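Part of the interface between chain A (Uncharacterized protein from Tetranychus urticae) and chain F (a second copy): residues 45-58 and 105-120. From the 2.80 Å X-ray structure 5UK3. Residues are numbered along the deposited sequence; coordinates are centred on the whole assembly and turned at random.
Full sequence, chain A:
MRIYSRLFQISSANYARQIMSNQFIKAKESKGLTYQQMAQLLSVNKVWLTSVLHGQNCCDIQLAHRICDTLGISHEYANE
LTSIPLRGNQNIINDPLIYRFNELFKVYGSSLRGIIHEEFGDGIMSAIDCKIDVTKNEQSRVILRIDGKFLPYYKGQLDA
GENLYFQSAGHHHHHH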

# COMPACT_ATOMS: atom_id res chain seq x y z
N ASN A 45 1.84 -26.82 -27.05
CA ASN A 45 2.42 -25.47 -26.99
C ASN A 45 3.51 -25.39 -25.92
O ASN A 45 3.30 -25.79 -24.77
N LYS A 46 4.69 -24.90 -26.29
CA LYS A 46 5.84 -24.88 -25.38
C LYS A 46 5.59 -24.09 -24.10
O LYS A 46 5.93 -24.57 -23.01
N VAL A 47 5.05 -22.88 -24.24
CA VAL A 47 4.82 -21.99 -23.09
C VAL A 47 3.76 -22.56 -22.15
O VAL A 47 3.93 -22.51 -20.94
N TRP A 48 2.70 -23.11 -22.71
CA TRP A 48 1.65 -23.72 -21.89
C TRP A 48 2.19 -24.88 -21.07
O TRP A 48 1.95 -24.96 -19.87
N LEU A 49 2.90 -25.79 -21.74
CA LEU A 49 3.50 -26.94 -21.07
C LEU A 49 4.42 -26.48 -19.95
O LEU A 49 4.35 -27.00 -18.82
N THR A 50 5.27 -25.50 -20.25
CA THR A 50 6.13 -24.97 -19.23
C THR A 50 5.31 -24.52 -18.03
O THR A 50 5.64 -24.83 -16.89
N SER A 51 4.22 -23.81 -18.27
CA SER A 51 3.36 -23.35 -17.18
C SER A 51 2.70 -24.48 -16.39
O SER A 51 2.44 -24.33 -15.21
N VAL A 52 2.42 -25.61 -17.04
CA VAL A 52 1.91 -26.80 -16.32
C VAL A 52 2.95 -27.33 -15.34
O VAL A 52 2.66 -27.60 -14.19
N LEU A 53 4.18 -27.47 -15.81
CA LEU A 53 5.28 -27.90 -14.96
C LEU A 53 5.53 -26.92 -13.82
O LEU A 53 5.88 -27.33 -12.74
N HIS A 54 5.34 -25.62 -14.05
CA HIS A 54 5.48 -24.62 -12.98
C HIS A 54 4.26 -24.49 -12.08
O HIS A 54 4.31 -23.73 -11.10
N GLY A 55 3.17 -25.20 -12.38
CA GLY A 55 1.98 -25.19 -11.54
C GLY A 55 1.12 -23.95 -11.65
O GLY A 55 0.41 -23.60 -10.71
N GLN A 56 1.17 -23.29 -12.80
CA GLN A 56 0.27 -22.19 -13.12
C GLN A 56 -0.81 -22.62 -14.12
O GLN A 56 -1.59 -21.78 -14.59
N ASN A 57 -0.86 -23.91 -14.42
CA ASN A 57 -1.83 -24.46 -15.35
C ASN A 57 -1.88 -25.97 -15.15
O ASN A 57 -1.02 -26.51 -14.49
N CYS A 58 -2.88 -26.64 -15.70
CA CYS A 58 -3.03 -28.07 -15.51
C CYS A 58 -3.39 -28.76 -16.82
O CYS A 58 -3.74 -28.09 -17.78
N PHE F 105 1.05 -11.94 -17.66
CA PHE F 105 2.41 -12.14 -17.13
C PHE F 105 2.44 -12.58 -15.68
O PHE F 105 3.47 -13.04 -15.20
N LYS F 106 1.34 -12.43 -14.96
CA LYS F 106 1.26 -13.03 -13.64
C LYS F 106 1.18 -14.53 -13.76
O LYS F 106 1.79 -15.26 -12.98
N VAL F 107 0.45 -15.00 -14.76
CA VAL F 107 0.25 -16.43 -14.95
C VAL F 107 1.42 -17.12 -15.67
O VAL F 107 1.90 -18.14 -15.21
N TYR F 108 1.89 -16.54 -16.77
CA TYR F 108 2.98 -17.13 -17.56
C TYR F 108 4.38 -16.54 -17.30
O TYR F 108 5.36 -16.97 -17.91
N GLY F 109 4.49 -15.61 -16.35
CA GLY F 109 5.74 -14.96 -16.10
C GLY F 109 6.88 -15.91 -15.81
O GLY F 109 7.91 -15.86 -16.46
N SER F 110 6.69 -16.79 -14.84
CA SER F 110 7.77 -17.70 -14.47
C SER F 110 8.14 -18.65 -15.60
O SER F 110 9.30 -19.04 -15.70
N SER F 111 7.16 -19.00 -16.45
CA SER F 111 7.42 -19.83 -17.61
C SER F 111 8.26 -19.11 -18.64
O SER F 111 9.21 -19.68 -19.20
N LEU F 112 7.92 -17.86 -18.92
CA LEU F 112 8.70 -17.06 -19.85
C LEU F 112 10.12 -16.85 -19.33
O LEU F 112 11.09 -16.86 -20.08
N ARG F 113 10.23 -16.67 -18.03
CA ARG F 113 11.51 -16.51 -17.38
C ARG F 113 12.39 -17.73 -17.62
O ARG F 113 13.54 -17.63 -18.05
N GLY F 114 11.82 -18.90 -17.36
CA GLY F 114 12.51 -20.16 -17.56
C GLY F 114 12.92 -20.43 -18.99
O GLY F 114 14.04 -20.90 -19.24
N ILE F 115 12.01 -20.17 -19.93
CA ILE F 115 12.29 -20.41 -21.33
C ILE F 115 13.38 -19.48 -21.80
O ILE F 115 14.30 -19.92 -22.47
N ILE F 116 13.29 -18.21 -21.44
CA ILE F 116 14.28 -17.24 -21.87
C ILE F 116 15.65 -17.57 -21.28
O ILE F 116 16.66 -17.48 -21.98
N HIS F 117 15.68 -18.01 -20.03
CA HIS F 117 16.96 -18.40 -19.44
C HIS F 117 17.61 -19.55 -20.17
O HIS F 117 18.82 -19.54 -20.38
N GLU F 118 16.81 -20.55 -20.50
CA GLU F 118 17.31 -21.74 -21.15
C GLU F 118 17.78 -21.43 -22.57
O GLU F 118 18.80 -21.94 -22.98
N GLU F 119 17.03 -20.63 -23.30
CA GLU F 119 17.29 -20.42 -24.72
C GLU F 119 18.18 -19.22 -25.04
O GLU F 119 18.74 -19.18 -26.13
N PHE F 120 18.27 -18.24 -24.16
CA PHE F 120 19.19 -17.09 -24.35
C PHE F 120 20.30 -16.98 -23.31
O PHE F 120 21.36 -16.45 -23.61

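The apolar centre forms around V47(A) (chi1 t), whose CA-to-CB bond points sideways and whose methyls fan over three side chains: CG1 lies 3.7 Å from CD1 of Y108(F), while CG2 lies 3.8 Å from CD1 of I115(F) and 4.3 Å from CD2 of L112(F). I115(F) (m, t) points toward chain A; L112(F) (m, t) starts away, but its end comes nearer. T50(A) (m) points inward, CG2 3.6 Å from CB of S111(F) and OG1 3.7 Å from CD1 of I115(F); OG1 also donates to O of K46(A) at 2.8 Å.

Helix 46-53 of chain A crosses helix 105-120 of chain F at 102°, with the axes 8.6 Å apart at their closest. The helices come nearest at two small residues, S51(A) and S111(F), with CA atoms 5.4 Å apart. OG of S111(F) (m) sits 3.1 Å from CA of S51(A), a close packing contact; OG of S51(A) (p) is instead bonded to O of W48(A) at 2.6 Å. Beyond the serines, H54(A) (m) places CD2 3.5 Å from OG of S110(F) (p), and its ND1 donates to O of T50(A) at 2.9 Å. After the turn at G55(A), Q56(A) (m, m) points back in and rests CB 3.4 Å from O of V107(F).

Polar bonds mark two outer sites. Y108(F) (m) starts sideways but reaches inward, and its OH accepts a hydrogen bond from ND2 of N57(A) at 3.1 Å; the same ND2 donates to OG of S51(A) at 3.0 Å, so one amide links the tyrosine to the serine. Past I115(F), K46(A) (t, chi2 -142°, m, t), which bends at chi3, carries NZ to OE2 of E119(F) (m, t), a 2.8 Å hydrogen-bonded salt bridge.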

# COMPACT_ATOMS: atom_id res chain seq x y z
CB ASN A 45 1.35 -24.43 -26.63
CG ASN A 45 1.86 -23.00 -26.71
OD1 ASN A 45 2.62 -22.63 -27.59
ND2 ASN A 45 1.50 -22.22 -25.73
CB LYS A 46 7.04 -24.28 -26.10
CG LYS A 46 8.37 -24.49 -25.39
CD LYS A 46 9.26 -23.26 -25.53
CE LYS A 46 9.67 -22.99 -26.96
NZ LYS A 46 10.43 -21.72 -26.99
CB VAL A 47 4.40 -20.58 -23.51
CG1 VAL A 47 3.98 -19.74 -22.31
CG2 VAL A 47 5.55 -19.88 -24.21
CB TRP A 48 0.52 -24.20 -22.78
CG TRP A 48 -0.51 -24.94 -22.07
CD1 TRP A 48 -1.55 -24.42 -21.37
CD2 TRP A 48 -0.62 -26.35 -21.98
NE1 TRP A 48 -2.31 -25.43 -20.85
CE2 TRP A 48 -1.76 -26.63 -21.20
CE3 TRP A 48 0.14 -27.41 -22.48
CZ2 TRP A 48 -2.16 -27.92 -20.91
CZ3 TRP A 48 -0.26 -28.70 -22.19
CH2 TRP A 48 -1.40 -28.95 -21.40
CB LEU A 49 4.30 -27.79 -22.06
CG LEU A 49 5.07 -28.99 -21.48
CD1 LEU A 49 4.11 -30.04 -20.96
CD2 LEU A 49 6.02 -29.57 -22.52
CB THR A 50 6.97 -23.82 -19.80
OG1 THR A 50 7.71 -24.28 -20.93
CG2 THR A 50 7.97 -23.32 -18.78
CB SER A 51 2.28 -22.38 -17.69
OG SER A 51 1.21 -23.08 -18.29
CB VAL A 52 1.53 -27.94 -17.29
CG1 VAL A 52 1.32 -29.23 -16.54
CG2 VAL A 52 0.27 -27.58 -18.05
CB LEU A 53 6.55 -28.07 -15.76
CG LEU A 53 6.53 -29.06 -16.93
CD1 LEU A 53 7.86 -28.97 -17.67
CD2 LEU A 53 6.28 -30.46 -16.44
CB HIS A 54 5.85 -23.25 -13.54
CG HIS A 54 7.25 -23.16 -14.04
ND1 HIS A 54 7.74 -23.94 -15.06
CD2 HIS A 54 8.28 -22.38 -13.64
CE1 HIS A 54 9.01 -23.64 -15.27
NE2 HIS A 54 9.36 -22.69 -14.42
CB GLN A 56 1.06 -21.03 -13.70
CG GLN A 56 1.95 -20.37 -12.67
CD GLN A 56 1.15 -19.70 -11.56
OE1 GLN A 56 0.18 -18.97 -11.81
NE2 GLN A 56 1.55 -19.96 -10.32
CB ASN A 57 -1.45 -24.13 -16.80
CG ASN A 57 -2.29 -23.01 -17.40
OD1 ASN A 57 -3.49 -22.94 -17.18
ND2 ASN A 57 -1.67 -22.17 -18.23
CB CYS A 58 -4.10 -28.34 -14.46
SG CYS A 58 -5.77 -27.89 -14.98
CB PHE F 105 3.27 -10.89 -17.37
CG PHE F 105 3.53 -10.65 -18.81
CD1 PHE F 105 4.54 -11.34 -19.46
CD2 PHE F 105 2.70 -9.83 -19.54
CE1 PHE F 105 4.73 -11.19 -20.82
CE2 PHE F 105 2.89 -9.66 -20.90
CZ PHE F 105 3.89 -10.36 -21.55
CB LYS F 106 0.08 -12.45 -12.84
CG LYS F 106 0.50 -11.28 -11.94
CD LYS F 106 -0.63 -10.79 -11.04
CE LYS F 106 -1.34 -9.56 -11.61
NZ LYS F 106 -2.64 -9.33 -10.93
CB VAL F 107 -1.07 -16.70 -15.70
CG1 VAL F 107 -1.16 -18.15 -16.12
CG2 VAL F 107 -2.26 -16.36 -14.81
CB TYR F 108 2.65 -17.02 -19.02
CG TYR F 108 1.44 -17.81 -19.37
CD1 TYR F 108 1.50 -19.18 -19.57
CD2 TYR F 108 0.22 -17.18 -19.51
CE1 TYR F 108 0.37 -19.90 -19.91
CE2 TYR F 108 -0.92 -17.88 -19.86
CZ TYR F 108 -0.85 -19.24 -20.06
OH TYR F 108 -2.01 -19.92 -20.39
CB SER F 110 7.41 -18.52 -13.23
OG SER F 110 6.37 -19.44 -13.49
CB SER F 111 6.12 -20.25 -18.26
OG SER F 111 5.32 -20.96 -17.33
CB LEU F 112 8.01 -15.74 -20.10
CG LEU F 112 6.71 -15.91 -20.86
CD1 LEU F 112 5.94 -14.60 -20.86
CD2 LEU F 112 6.96 -16.33 -22.30
CB ARG F 113 11.29 -16.30 -15.90
CG ARG F 113 12.51 -15.75 -15.25
CD ARG F 113 12.20 -15.24 -13.85
NE ARG F 113 13.46 -15.38 -13.13
CZ ARG F 113 13.92 -16.52 -12.64
NH1 ARG F 113 13.21 -17.64 -12.77
NH2 ARG F 113 15.09 -16.53 -12.03
CB ILE F 115 11.05 -20.24 -22.20
CG1 ILE F 115 10.07 -21.38 -21.93
CG2 ILE F 115 11.44 -20.27 -23.67
CD1 ILE F 115 8.65 -21.05 -22.35
CB ILE F 116 13.89 -15.80 -21.55
CG1 ILE F 116 12.73 -15.39 -22.45
CG2 ILE F 116 15.05 -14.86 -21.82
CD1 ILE F 116 11.98 -14.17 -21.96
CB HIS F 117 16.86 -18.75 -17.95
CG HIS F 117 16.63 -17.55 -17.07
ND1 HIS F 117 16.83 -16.25 -17.47
CD2 HIS F 117 16.21 -17.49 -15.79
CE1 HIS F 117 16.55 -15.44 -16.47
NE2 HIS F 117 16.16 -16.17 -15.44
CB GLU F 118 16.22 -22.81 -21.12
CG GLU F 118 16.38 -23.96 -22.08
CD GLU F 118 15.32 -25.02 -21.86
OE1 GLU F 118 14.36 -25.09 -22.67
OE2 GLU F 118 15.44 -25.75 -20.84
CB GLU F 119 15.96 -20.28 -25.48
CG GLU F 119 15.04 -21.48 -25.33
CD GLU F 119 13.81 -21.43 -26.23
OE1 GLU F 119 13.67 -20.48 -27.05
OE2 GLU F 119 12.99 -22.38 -26.15
CB PHE F 120 18.41 -15.78 -24.29
CG PHE F 120 17.40 -15.62 -25.37
CD1 PHE F 120 16.14 -16.18 -25.24
CD2 PHE F 120 17.71 -14.89 -26.52
CE1 PHE F 120 15.19 -16.01 -26.23
CE2 PHE F 120 16.77 -14.71 -27.50
CZ PHE F 120 15.51 -15.28 -27.36